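Local structure of galectin (Ovis aries, 6N44) at residues L16-M21 against L95-Y101; K23-L29 against D130-V136; Q77-A83 against I110-A114. The protein probably binds beta-galactoside sugars as a galectin, through a single carbohydrate-recognition domain folded as a beta sandwich. All coordinates share one frame. Residue numbers count along the deposited sequence, not the author numbering.

Contact 1 of 3, residues L16-M21 against L95-Y101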
loop_
_atom_site.group_PDB
_atom_site.type_symbol
_atom_site.label_atom_id
_atom_site.label_comp_id
_atom_site.label_asym_id
_atom_site.label_seq_id
_atom_site.Cartn_x
_atom_site.Cartn_y
_atom_site.Cartn_z
ATOM N N LEU A 16 3.997 11.274 3.194
ATOM C CA LEU A 16 3.139 10.500 2.326
ATOM C C LEU A 16 3.639 10.576 0.890
ATOM O O LEU A 16 4.313 11.522 0.481
ATOM C CB LEU A 16 1.697 11.004 2.381
ATOM C CG LEU A 16 1.008 11.000 3.751
ATOM C CD1 LEU A 16 -0.460 11.374 3.599
ATOM C CD2 LEU A 16 1.143 9.653 4.433
ATOM N N THR A 17 3.288 9.561 0.121
ATOM C CA THR A 17 3.491 9.654 -1.313
ATOM C C THR A 17 2.190 9.290 -2.001
ATOM O O THR A 17 1.168 9.047 -1.351
ATOM C CB THR A 17 4.601 8.716 -1.785
ATOM O OG1 THR A 17 4.170 7.359 -1.594
ATOM C CG2 THR A 17 5.910 8.970 -1.034
ATOM N N VAL A 18 2.265 9.203 -3.328
ATOM C CA VAL A 18 1.156 8.837 -4.198
ATOM C C VAL A 18 0.882 7.339 -4.206
ATOM O O VAL A 18 -0.103 6.888 -4.812
ATOM C CB VAL A 18 1.598 9.503 -5.517
ATOM C CG1 VAL A 18 1.835 8.505 -6.632
ATOM C CG2 VAL A 18 0.698 10.651 -5.871
ATOM N N CYS A 19 1.724 6.548 -3.531
ATOM C CA CYS A 19 1.490 5.112 -3.363
ATOM C C CYS A 19 2.029 4.750 -1.981
ATOM O O CYS A 19 3.198 4.386 -1.844
ATOM C CB CYS A 19 2.162 4.280 -4.449
ATOM S SG CYS A 19 1.809 2.513 -4.240
ATOM N N TYR A 20 1.162 4.864 -0.974
ATOM C CA TYR A 20 1.557 4.805 0.431
ATOM C C TYR A 20 0.491 4.070 1.232
ATOM O O TYR A 20 -0.703 4.319 1.052
ATOM C CB TYR A 20 1.747 6.223 0.985
ATOM C CG TYR A 20 2.394 6.301 2.343
ATOM C CD1 TYR A 20 3.768 6.539 2.466
ATOM C CD2 TYR A 20 1.645 6.154 3.499
ATOM C CE1 TYR A 20 4.371 6.627 3.707
ATOM C CE2 TYR A 20 2.234 6.238 4.759
ATOM C CZ TYR A 20 3.593 6.468 4.853
ATOM O OH TYR A 20 4.169 6.575 6.090
ATOM N N MET A 21 0.917 3.184 2.129
ATOM C CA MET A 21 -0.010 2.366 2.898
ATOM C C MET A 21 0.258 2.498 4.386
ATOM O O MET A 21 1.415 2.460 4.819
ATOM C CB MET A 21 0.072 0.900 2.522
ATOM C CG MET A 21 -0.950 0.059 3.292
ATOM S SD MET A 21 -0.786 -1.677 2.884
ATOM C CE MET A 21 -0.946 -1.574 1.111
ATOM N N LEU A 95 -4.922 3.644 2.247
ATOM C CA LEU A 95 -4.125 3.675 1.033
ATOM C C LEU A 95 -4.126 5.100 0.511
ATOM O O LEU A 95 -5.186 5.622 0.159
ATOM C CB LEU A 95 -4.713 2.713 0.001
ATOM C CG LEU A 95 -3.922 2.525 -1.284
ATOM C CD1 LEU A 95 -2.491 2.075 -0.984
ATOM C CD2 LEU A 95 -4.673 1.509 -2.160
ATOM N N VAL A 96 -2.953 5.733 0.478
ATOM C CA VAL A 96 -2.836 7.093 -0.039
ATOM C C VAL A 96 -2.503 7.018 -1.529
ATOM O O VAL A 96 -1.474 6.459 -1.927
ATOM C CB VAL A 96 -1.784 7.908 0.733
ATOM C CG1 VAL A 96 -1.840 9.359 0.316
ATOM C CG2 VAL A 96 -2.006 7.778 2.241
ATOM N N LEU A 97 -3.389 7.551 -2.353
ATOM C CA LEU A 97 -3.190 7.640 -3.795
ATOM C C LEU A 97 -3.140 9.102 -4.208
ATOM O O LEU A 97 -3.361 9.999 -3.398
ATOM C CB LEU A 97 -4.299 6.919 -4.565
ATOM C CG LEU A 97 -4.510 5.399 -4.408
ATOM C CD1 LEU A 97 -3.247 4.647 -3.989
ATOM C CD2 LEU A 97 -5.697 4.993 -3.567
ATOM N N GLU A 98 -2.902 9.333 -5.503
ATOM C CA GLU A 98 -2.839 10.703 -6.011
ATOM C C GLU A 98 -4.154 11.450 -5.780
ATOM O O GLU A 98 -4.155 12.647 -5.481
ATOM C CB GLU A 98 -2.464 10.687 -7.500
ATOM C CG GLU A 98 -2.818 11.927 -8.292
ATOM C CD GLU A 98 -4.246 11.907 -8.788
ATOM O OE1 GLU A 98 -4.710 10.833 -9.241
ATOM O OE2 GLU A 98 -4.912 12.959 -8.675
ATOM N N ASN A 99 -5.283 10.765 -5.912
ATOM C CA ASN A 99 -6.569 11.443 -5.888
ATOM C C ASN A 99 -7.294 11.349 -4.552
ATOM O O ASN A 99 -8.094 12.233 -4.242
ATOM C CB ASN A 99 -7.477 10.891 -6.991
ATOM C CG ASN A 99 -7.556 9.365 -6.986
ATOM O OD1 ASN A 99 -6.563 8.671 -6.743
ATOM N ND2 ASN A 99 -8.742 8.836 -7.269
ATOM N N GLU A 100 -7.032 10.326 -3.743
ATOM C CA GLU A 100 -7.855 10.098 -2.560
ATOM C C GLU A 100 -7.113 9.184 -1.598
ATOM O O GLU A 100 -6.128 8.532 -1.965
ATOM C CB GLU A 100 -9.198 9.468 -2.946
ATOM C CG GLU A 100 -8.993 8.101 -3.598
ATOM C CD GLU A 100 -10.222 7.557 -4.318
ATOM O OE1 GLU A 100 -10.151 6.408 -4.794
ATOM O OE2 GLU A 100 -11.239 8.264 -4.433
ATOM N N TYR A 101 -7.594 9.152 -0.358
ATOM C CA TYR A 101 -7.334 8.025 0.528
ATOM C C TYR A 101 -8.391 6.966 0.282
ATOM O O TYR A 101 -9.572 7.291 0.123
ATOM C CB TYR A 101 -7.399 8.421 2.004
ATOM C CG TYR A 101 -6.515 9.566 2.411
ATOM C CD1 TYR A 101 -6.931 10.882 2.242
ATOM C CD2 TYR A 101 -5.279 9.332 2.999
ATOM C CE1 TYR A 101 -6.121 11.939 2.628
ATOM C CE2 TYR A 101 -4.472 10.377 3.392
ATOM C CZ TYR A 101 -4.897 11.680 3.208
ATOM O OH TYR A 101 -4.072 12.724 3.589
HETATM O O HOH W 1 -1.603 7.337 -7.047
#
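Two carbonyl oxygens face each other across this strand pair: Val18 O lies 3.2 Å from Val96 O, with no proton between them to share. In the five-stranded sheet of the galectin beta sandwich, strands 19-28 and 90-97 are neighbours; their segments 19-21 and 95-97 run antiparallel at 164°, axes 4.7 Å apart. Tyr20 and Val96 form a hydrogen-bonded pair, in which Val96 N donates to Tyr20 O (2.7 Å) and Tyr20 N to Val96 O (3.2 Å). Val18 O is served by a CA-H...O contact from Leu97 CA (3.3 Å).

Val96 packs its CB 3.9 Å from Tyr20 CB, on the face where Leu16 CD1 approaches both Val96 CG1 (4.1 Å) and Tyr101 CE2 (4.1 Å). Tyr101 also stacks on Phe54 and so reaches the opposing sheet. The other face, with Met21 and Leu95, meets the second subunit: Leu95 packs on its counterpart there, and Cys19 O accepts a hydrogen bond from Gln93 of that subunit. Thr17 OG1 accepts from Cys19 N at 3.2 Å, an ST turn. Water 1 bridges the two backbones, donating to Val18 O at 2.7 Å and accepting from Glu98 N at 2.8 Å.

Contact 2 of 3, residues K23-L29 against D130-V136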
loop_
_atom_site.group_PDB
_atom_site.type_symbol
_atom_site.label_atom_id
_atom_site.label_comp_id
_atom_site.label_asym_id
_atom_site.label_seq_id
_atom_site.Cartn_x
_atom_site.Cartn_y
_atom_site.Cartn_z
ATOM N N LYS A 23 -1.136 0.465 7.808
ATOM C CA LYS A 23 -1.874 -0.698 8.285
ATOM C C LYS A 23 -1.889 -0.687 9.805
ATOM O O LYS A 23 -0.835 -0.803 10.436
ATOM C CB LYS A 23 -1.269 -2.007 7.790
ATOM C CG LYS A 23 -2.123 -3.203 8.210
ATOM C CD LYS A 23 -1.501 -4.531 7.865
ATOM C CE LYS A 23 -1.185 -4.631 6.381
ATOM N NZ LYS A 23 -0.845 -6.054 6.015
ATOM N N ILE A 24 -3.084 -0.579 10.377
ATOM C CA ILE A 24 -3.304 -0.516 11.822
ATOM C C ILE A 24 -4.009 -1.791 12.252
ATOM O O ILE A 24 -5.012 -2.187 11.644
ATOM C CB ILE A 24 -4.158 0.705 12.203
ATOM C CG1 ILE A 24 -3.393 1.998 11.922
ATOM C CG2 ILE A 24 -4.641 0.605 13.667
ATOM C CD1 ILE A 24 -4.300 3.169 11.585
ATOM N N LYS A 25 -3.508 -2.425 13.307
ATOM C CA LYS A 25 -4.181 -3.576 13.901
ATOM C C LYS A 25 -4.542 -3.219 15.337
ATOM O O LYS A 25 -3.659 -2.864 16.127
ATOM C CB LYS A 25 -3.304 -4.824 13.843
ATOM C CG LYS A 25 -3.026 -5.275 12.398
ATOM C CD LYS A 25 -2.210 -6.541 12.332
ATOM C CE LYS A 25 -2.090 -6.987 10.888
ATOM N NZ LYS A 25 -1.054 -8.032 10.670
ATOM N N ALA A 26 -5.834 -3.299 15.665
ATOM C CA ALA A 26 -6.324 -2.849 16.965
ATOM C C ALA A 26 -7.605 -3.595 17.323
ATOM O O ALA A 26 -8.138 -4.377 16.530
ATOM C CB ALA A 26 -6.559 -1.331 16.966
ATOM N N ASN A 27 -8.107 -3.323 18.531
ATOM C CA ASN A 27 -9.346 -3.908 19.024
ATOM C C ASN A 27 -10.044 -2.888 19.914
ATOM O O ASN A 27 -9.400 -2.289 20.782
ATOM C CB ASN A 27 -9.064 -5.186 19.816
ATOM C CG ASN A 27 -10.313 -5.993 20.086
ATOM O OD1 ASN A 27 -11.442 -5.514 19.891
ATOM N ND2 ASN A 27 -10.124 -7.231 20.537
ATOM N N LEU A 28 -11.348 -2.706 19.713
ATOM C CA LEU A 28 -12.100 -1.749 20.520
ATOM C C LEU A 28 -12.317 -2.274 21.933
ATOM O O LEU A 28 -12.632 -3.451 22.138
ATOM C CB LEU A 28 -13.452 -1.442 19.877
ATOM C CG LEU A 28 -13.430 -0.811 18.490
ATOM C CD1 LEU A 28 -14.768 -1.046 17.827
ATOM C CD2 LEU A 28 -13.126 0.677 18.589
ATOM N N LEU A 29 -12.148 -1.380 22.903
ATOM C CA LEU A 29 -12.393 -1.636 24.316
ATOM C C LEU A 29 -13.886 -1.524 24.636
ATOM O O LEU A 29 -14.719 -1.175 23.793
ATOM C CB LEU A 29 -11.608 -0.647 25.187
ATOM C CG LEU A 29 -10.079 -0.765 25.239
ATOM C CD1 LEU A 29 -9.426 0.418 25.939
ATOM C CD2 LEU A 29 -9.668 -2.057 25.909
ATOM N N ASP A 130 -10.639 4.507 22.149
ATOM C CA ASP A 130 -10.881 3.448 23.128
ATOM C C ASP A 130 -10.485 2.101 22.525
ATOM O O ASP A 130 -11.315 1.256 22.178
ATOM C CB ASP A 130 -12.338 3.486 23.560
ATOM C CG ASP A 130 -12.738 4.857 24.029
ATOM O OD1 ASP A 130 -12.260 5.251 25.120
ATOM O OD2 ASP A 130 -13.482 5.547 23.297
ATOM N N ILE A 131 -9.169 1.905 22.399
ATOM C CA ILE A 131 -8.640 0.765 21.662
ATOM C C ILE A 131 -7.420 0.195 22.368
ATOM O O ILE A 131 -6.699 0.899 23.081
ATOM C CB ILE A 131 -8.271 1.155 20.203
ATOM C CG1 ILE A 131 -7.222 2.265 20.191
ATOM C CG2 ILE A 131 -9.498 1.601 19.418
ATOM C CD1 ILE A 131 -6.680 2.580 18.794
ATOM N N VAL A 132 -7.189 -1.096 22.155
ATOM C CA VAL A 132 -5.870 -1.688 22.335
ATOM C C VAL A 132 -5.215 -1.744 20.958
ATOM O O VAL A 132 -5.720 -2.410 20.043
ATOM C CB VAL A 132 -5.938 -3.074 22.990
ATOM C CG1 VAL A 132 -4.523 -3.662 23.115
ATOM C CG2 VAL A 132 -6.582 -2.972 24.375
ATOM N N LEU A 133 -4.114 -1.013 20.807
ATOM C CA LEU A 133 -3.417 -0.874 19.536
ATOM C C LEU A 133 -2.226 -1.823 19.540
ATOM O O LEU A 133 -1.346 -1.707 20.401
ATOM C CB LEU A 133 -2.956 0.569 19.339
ATOM C CG LEU A 133 -2.131 0.877 18.084
ATOM C CD1 LEU A 133 -2.983 0.744 16.831
ATOM C CD2 LEU A 133 -1.536 2.272 18.178
ATOM N N THR A 134 -2.201 -2.769 18.605
ATOM C CA THR A 134 -1.111 -3.741 18.617
ATOM C C THR A 134 -0.020 -3.453 17.597
ATOM O O THR A 134 1.147 -3.724 17.885
ATOM C CB THR A 134 -1.632 -5.181 18.418
ATOM O OG1 THR A 134 -2.291 -5.309 17.154
ATOM C CG2 THR A 134 -2.600 -5.547 19.517
ATOM N N SER A 135 -0.345 -2.898 16.427
ATOM C CA SER A 135 0.713 -2.558 15.480
ATOM C C SER A 135 0.239 -1.470 14.530
ATOM O O SER A 135 -0.957 -1.320 14.265
ATOM C CB SER A 135 1.187 -3.770 14.671
ATOM O OG SER A 135 0.117 -4.353 13.954
ATOM N N VAL A 136 1.206 -0.700 14.045
ATOM C CA VAL A 136 0.998 0.319 13.024
ATOM C C VAL A 136 2.184 0.198 12.082
ATOM O O VAL A 136 3.333 0.345 12.510
ATOM C CB VAL A 136 0.920 1.740 13.608
ATOM C CG1 VAL A 136 0.768 2.784 12.480
ATOM C CG2 VAL A 136 -0.211 1.864 14.653
HETATM O O HOH W 2 0.058 -3.194 11.422
HETATM O O HOH W 3 1.053 -6.853 12.054
#
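Ile24, Ala26, Leu28, Ile131, Leu133 and Val136 share one face of this strand pair and make its apolar side. Leu133 CD1 touches both Ile24 CG2 (3.6 Å) and Ala26 CB (4.1 Å), while Leu28 CD2 meets Ile131 CG2 at 3.8 Å. Val127, from the opposing sheet, touches both Ile24 and Leu133, so this face is turned into the core of the galectin beta sandwich. Here strand 131-138 is the outermost strand of the five-stranded sheet within this chain and pairs antiparallel with strand 19-28; the axes of 23-28 and 131-136 come within 4.5 Å.

The backbone ladder includes Val132 N to Asn27 O (2.9 Å) and Asn27 N to Val132 O (3.0 Å), and ends with Leu29 N to Asp130 O (2.9 Å). A classic beta bulge interrupts it: Thr134 and Ser135 both face Lys25, shifting the register by one residue. Lys25 O therefore receives Thr134 N at 2.9 Å and, weakly, Ser135 N at 3.3 Å, while Lys25 N donates to Ser135 O at 2.9 Å.

On the outer face, Leu29 CD2 covers Val132 CG2 (3.6 Å), and farther along Lys25 CB lies 3.5 Å from Ser135 OG. That hydroxyl joins two waters: water 2 accepts from Ser135 OG (2.8 Å) and donates to Lys23 O (2.7 Å), whereas water 3 accepts from Lys25 NZ (2.8 Å) and donates to Ser135 OG (3.3 Å).

Contact 3 of 3, residues Q77-A83 against I110-A114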
loop_
_atom_site.group_PDB
_atom_site.type_symbol
_atom_site.label_atom_id
_atom_site.label_comp_id
_atom_site.label_asym_id
_atom_site.label_seq_id
_atom_site.Cartn_x
_atom_site.Cartn_y
_atom_site.Cartn_z
ATOM N N GLN A 77 -17.916 14.067 5.545
ATOM C CA GLN A 77 -18.320 12.897 4.776
ATOM C C GLN A 77 -18.656 11.816 5.797
ATOM O O GLN A 77 -17.776 11.360 6.533
ATOM C CB GLN A 77 -17.220 12.450 3.809
ATOM C CG GLN A 77 -17.659 11.269 2.932
ATOM C CD GLN A 77 -16.584 10.782 1.956
ATOM O OE1 GLN A 77 -15.639 11.507 1.615
ATOM N NE2 GLN A 77 -16.729 9.544 1.511
ATOM N N LYS A 78 -19.933 11.419 5.862
ATOM C CA LYS A 78 -20.420 10.551 6.928
ATOM C C LYS A 78 -21.098 9.317 6.352
ATOM O O LYS A 78 -21.862 9.424 5.393
ATOM C CB LYS A 78 -21.407 11.295 7.841
ATOM C CG LYS A 78 -22.212 10.363 8.724
ATOM C CD LYS A 78 -23.334 11.085 9.477
ATOM C CE LYS A 78 -22.789 11.974 10.581
ATOM N NZ LYS A 78 -23.816 12.247 11.638
ATOM N N LEU A 79 -20.843 8.146 6.950
ATOM C CA LEU A 79 -21.468 6.920 6.467
ATOM C C LEU A 79 -21.648 5.929 7.607
ATOM O O LEU A 79 -21.110 6.098 8.704
ATOM C CB LEU A 79 -20.654 6.266 5.342
ATOM C CG LEU A 79 -19.277 5.763 5.770
ATOM C CD1 LEU A 79 -18.910 4.476 5.043
ATOM C CD2 LEU A 79 -18.253 6.842 5.499
ATOM N N HIS A 80 -22.417 4.880 7.321
ATOM C CA HIS A 80 -22.644 3.770 8.231
ATOM C C HIS A 80 -21.847 2.556 7.774
ATOM O O HIS A 80 -21.732 2.294 6.575
ATOM C CB HIS A 80 -24.128 3.391 8.300
ATOM C CG HIS A 80 -25.014 4.493 8.789
ATOM N ND1 HIS A 80 -25.610 4.472 10.031
ATOM C CD2 HIS A 80 -25.411 5.647 8.200
ATOM C CE1 HIS A 80 -26.336 5.565 10.186
ATOM N NE2 HIS A 80 -26.232 6.295 9.089
ATOM N N THR A 81 -21.307 1.812 8.732
ATOM C CA THR A 81 -20.622 0.574 8.411
ATOM C C THR A 81 -20.758 -0.373 9.588
ATOM O O THR A 81 -20.880 0.052 10.740
ATOM C CB THR A 81 -19.135 0.795 8.074
ATOM O OG1 THR A 81 -18.511 -0.468 7.828
ATOM C CG2 THR A 81 -18.418 1.473 9.225
ATOM N N GLU A 82 -20.744 -1.664 9.281
ATOM C CA GLU A 82 -20.732 -2.713 10.283
ATOM C C GLU A 82 -19.358 -3.354 10.421
ATOM O O GLU A 82 -19.231 -4.386 11.088
ATOM C CB GLU A 82 -21.784 -3.766 9.936
ATOM C CG GLU A 82 -23.204 -3.259 10.117
ATOM C CD GLU A 82 -23.492 -2.854 11.562
ATOM O OE1 GLU A 82 -23.599 -3.755 12.427
ATOM O OE2 GLU A 82 -23.603 -1.636 11.840
ATOM N N ALA A 83 -18.328 -2.744 9.827
ATOM C CA ALA A 83 -17.014 -3.375 9.731
ATOM C C ALA A 83 -16.344 -3.578 11.089
ATOM O O ALA A 83 -15.592 -4.542 11.263
ATOM C CB ALA A 83 -16.104 -2.548 8.824
ATOM N N ILE A 110 -14.213 0.169 2.565
ATOM C CA ILE A 110 -15.257 0.820 3.339
ATOM C C ILE A 110 -15.645 2.166 2.743
ATOM O O ILE A 110 -16.834 2.482 2.661
ATOM C CB ILE A 110 -14.833 0.984 4.816
ATOM C CG1 ILE A 110 -14.545 -0.382 5.433
ATOM C CG2 ILE A 110 -15.916 1.692 5.601
ATOM C CD1 ILE A 110 -15.572 -1.421 5.105
ATOM N N CYS A 111 -14.664 2.977 2.343
ATOM C CA CYS A 111 -14.949 4.338 1.906
ATOM C C CYS A 111 -13.671 4.951 1.349
ATOM O O CYS A 111 -12.573 4.417 1.521
ATOM C CB CYS A 111 -15.507 5.199 3.049
ATOM S SG CYS A 111 -14.483 5.243 4.564
ATOM N N GLN A 112 -13.837 6.083 0.673
ATOM C CA GLN A 112 -12.739 6.841 0.093
ATOM C C GLN A 112 -12.931 8.315 0.419
ATOM O O GLN A 112 -14.060 8.788 0.561
ATOM C CB GLN A 112 -12.654 6.647 -1.432
ATOM C CG GLN A 112 -12.590 5.173 -1.892
ATOM C CD GLN A 112 -13.946 4.452 -1.839
ATOM O OE1 GLN A 112 -14.096 3.418 -1.181
ATOM N NE2 GLN A 112 -14.931 4.994 -2.540
ATOM N N PHE A 113 -11.816 9.045 0.512
ATOM C CA PHE A 113 -11.809 10.461 0.879
ATOM C C PHE A 113 -10.923 11.212 -0.106
ATOM O O PHE A 113 -9.697 11.067 -0.067
ATOM C CB PHE A 113 -11.300 10.651 2.314
ATOM C CG PHE A 113 -11.436 12.052 2.839
ATOM C CD1 PHE A 113 -12.639 12.489 3.379
ATOM C CD2 PHE A 113 -10.359 12.937 2.812
ATOM C CE1 PHE A 113 -12.778 13.786 3.877
ATOM C CE2 PHE A 113 -10.496 14.238 3.314
ATOM C CZ PHE A 113 -11.715 14.654 3.848
ATOM N N ALA A 114 -11.540 12.017 -0.973
ATOM C CA ALA A 114 -10.795 12.850 -1.912
ATOM C C ALA A 114 -9.903 13.853 -1.185
ATOM O O ALA A 114 -10.306 14.457 -0.191
ATOM C CB ALA A 114 -11.777 13.596 -2.824
HETATM O O HOH W 4 -14.333 11.970 -0.900
#
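This is a face-to-face packing contact between the two sheets of the galectin beta sandwich, made where an outermost strand of each sheet lies over the other. Within this chain, strand 72-80 is outermost in the six-stranded sheet and strand 108-114 in the five-stranded one. Their short segments run at 174° with axes 8.8 Å apart, a separation at which side chains rather than backbone ladders bridge the gap.

The alternation of strand 77-80 sorts its residues accordingly: Gln77 and Leu79 direct their CA-to-CB bonds toward 110-114, while Lys78 and His80 remain out of reach. Leu79 fills the middle, its CD1 lying 4.1 Å from Ile110 CG2 and 4.0 Å from Cys111 CB. Past the strand end, Ala83 CB covers Ile110 CD1 at 3.9 Å. The chain turns there through an ST turn, with Ala83 N donating to Thr81 OG1 at 3.0 Å, and Thr81 OG1 comes within 4.0 Å of Ile110 CG2. Ile110 and Cys111 can both point at the opposing sheet because they both face Val103 in a classic beta bulge.

Toward the sugar-binding side the contact becomes polar. The side chain of Phe113 is about 6 Å from that of Asn66, and that of Gln77 about 6 Å from that of Glu76; both Asn66 and Glu76 are galactose-binding residues. Phe113 also stacks on Phe54. Gln77, extended with chi1 and chi2 both t, spans the gap: its NE2 donates to Gln112 O at 2.9 Å, and its OE1 accepts from water 4 at 2.9 Å, which in turn accepts from Ala114 N at 2.8 Å.

All three contacts reach the five-stranded sheet. Contacts 1 and 2 use successive parts of strand 19-28, pairing it with 90-97 and with 131-138; their centres lie 22 Å apart. Contact 3 instead joins this sheet to the opposing one and meets contact 1 directly through a probable hydrogen bond between Tyr101 N and Phe113 O at 2.9 Å. Contacts 2 and 3 do not touch, their nearest atoms being about 7 Å apart. Galactose is not bound to this chain in the model. Of its binding residues, Arg55 has its side chain about 9 Å from that of Tyr101 and about 12 Å from that of Ile24, while contact 3 lies nearest the site, beside Asn66 and Glu76.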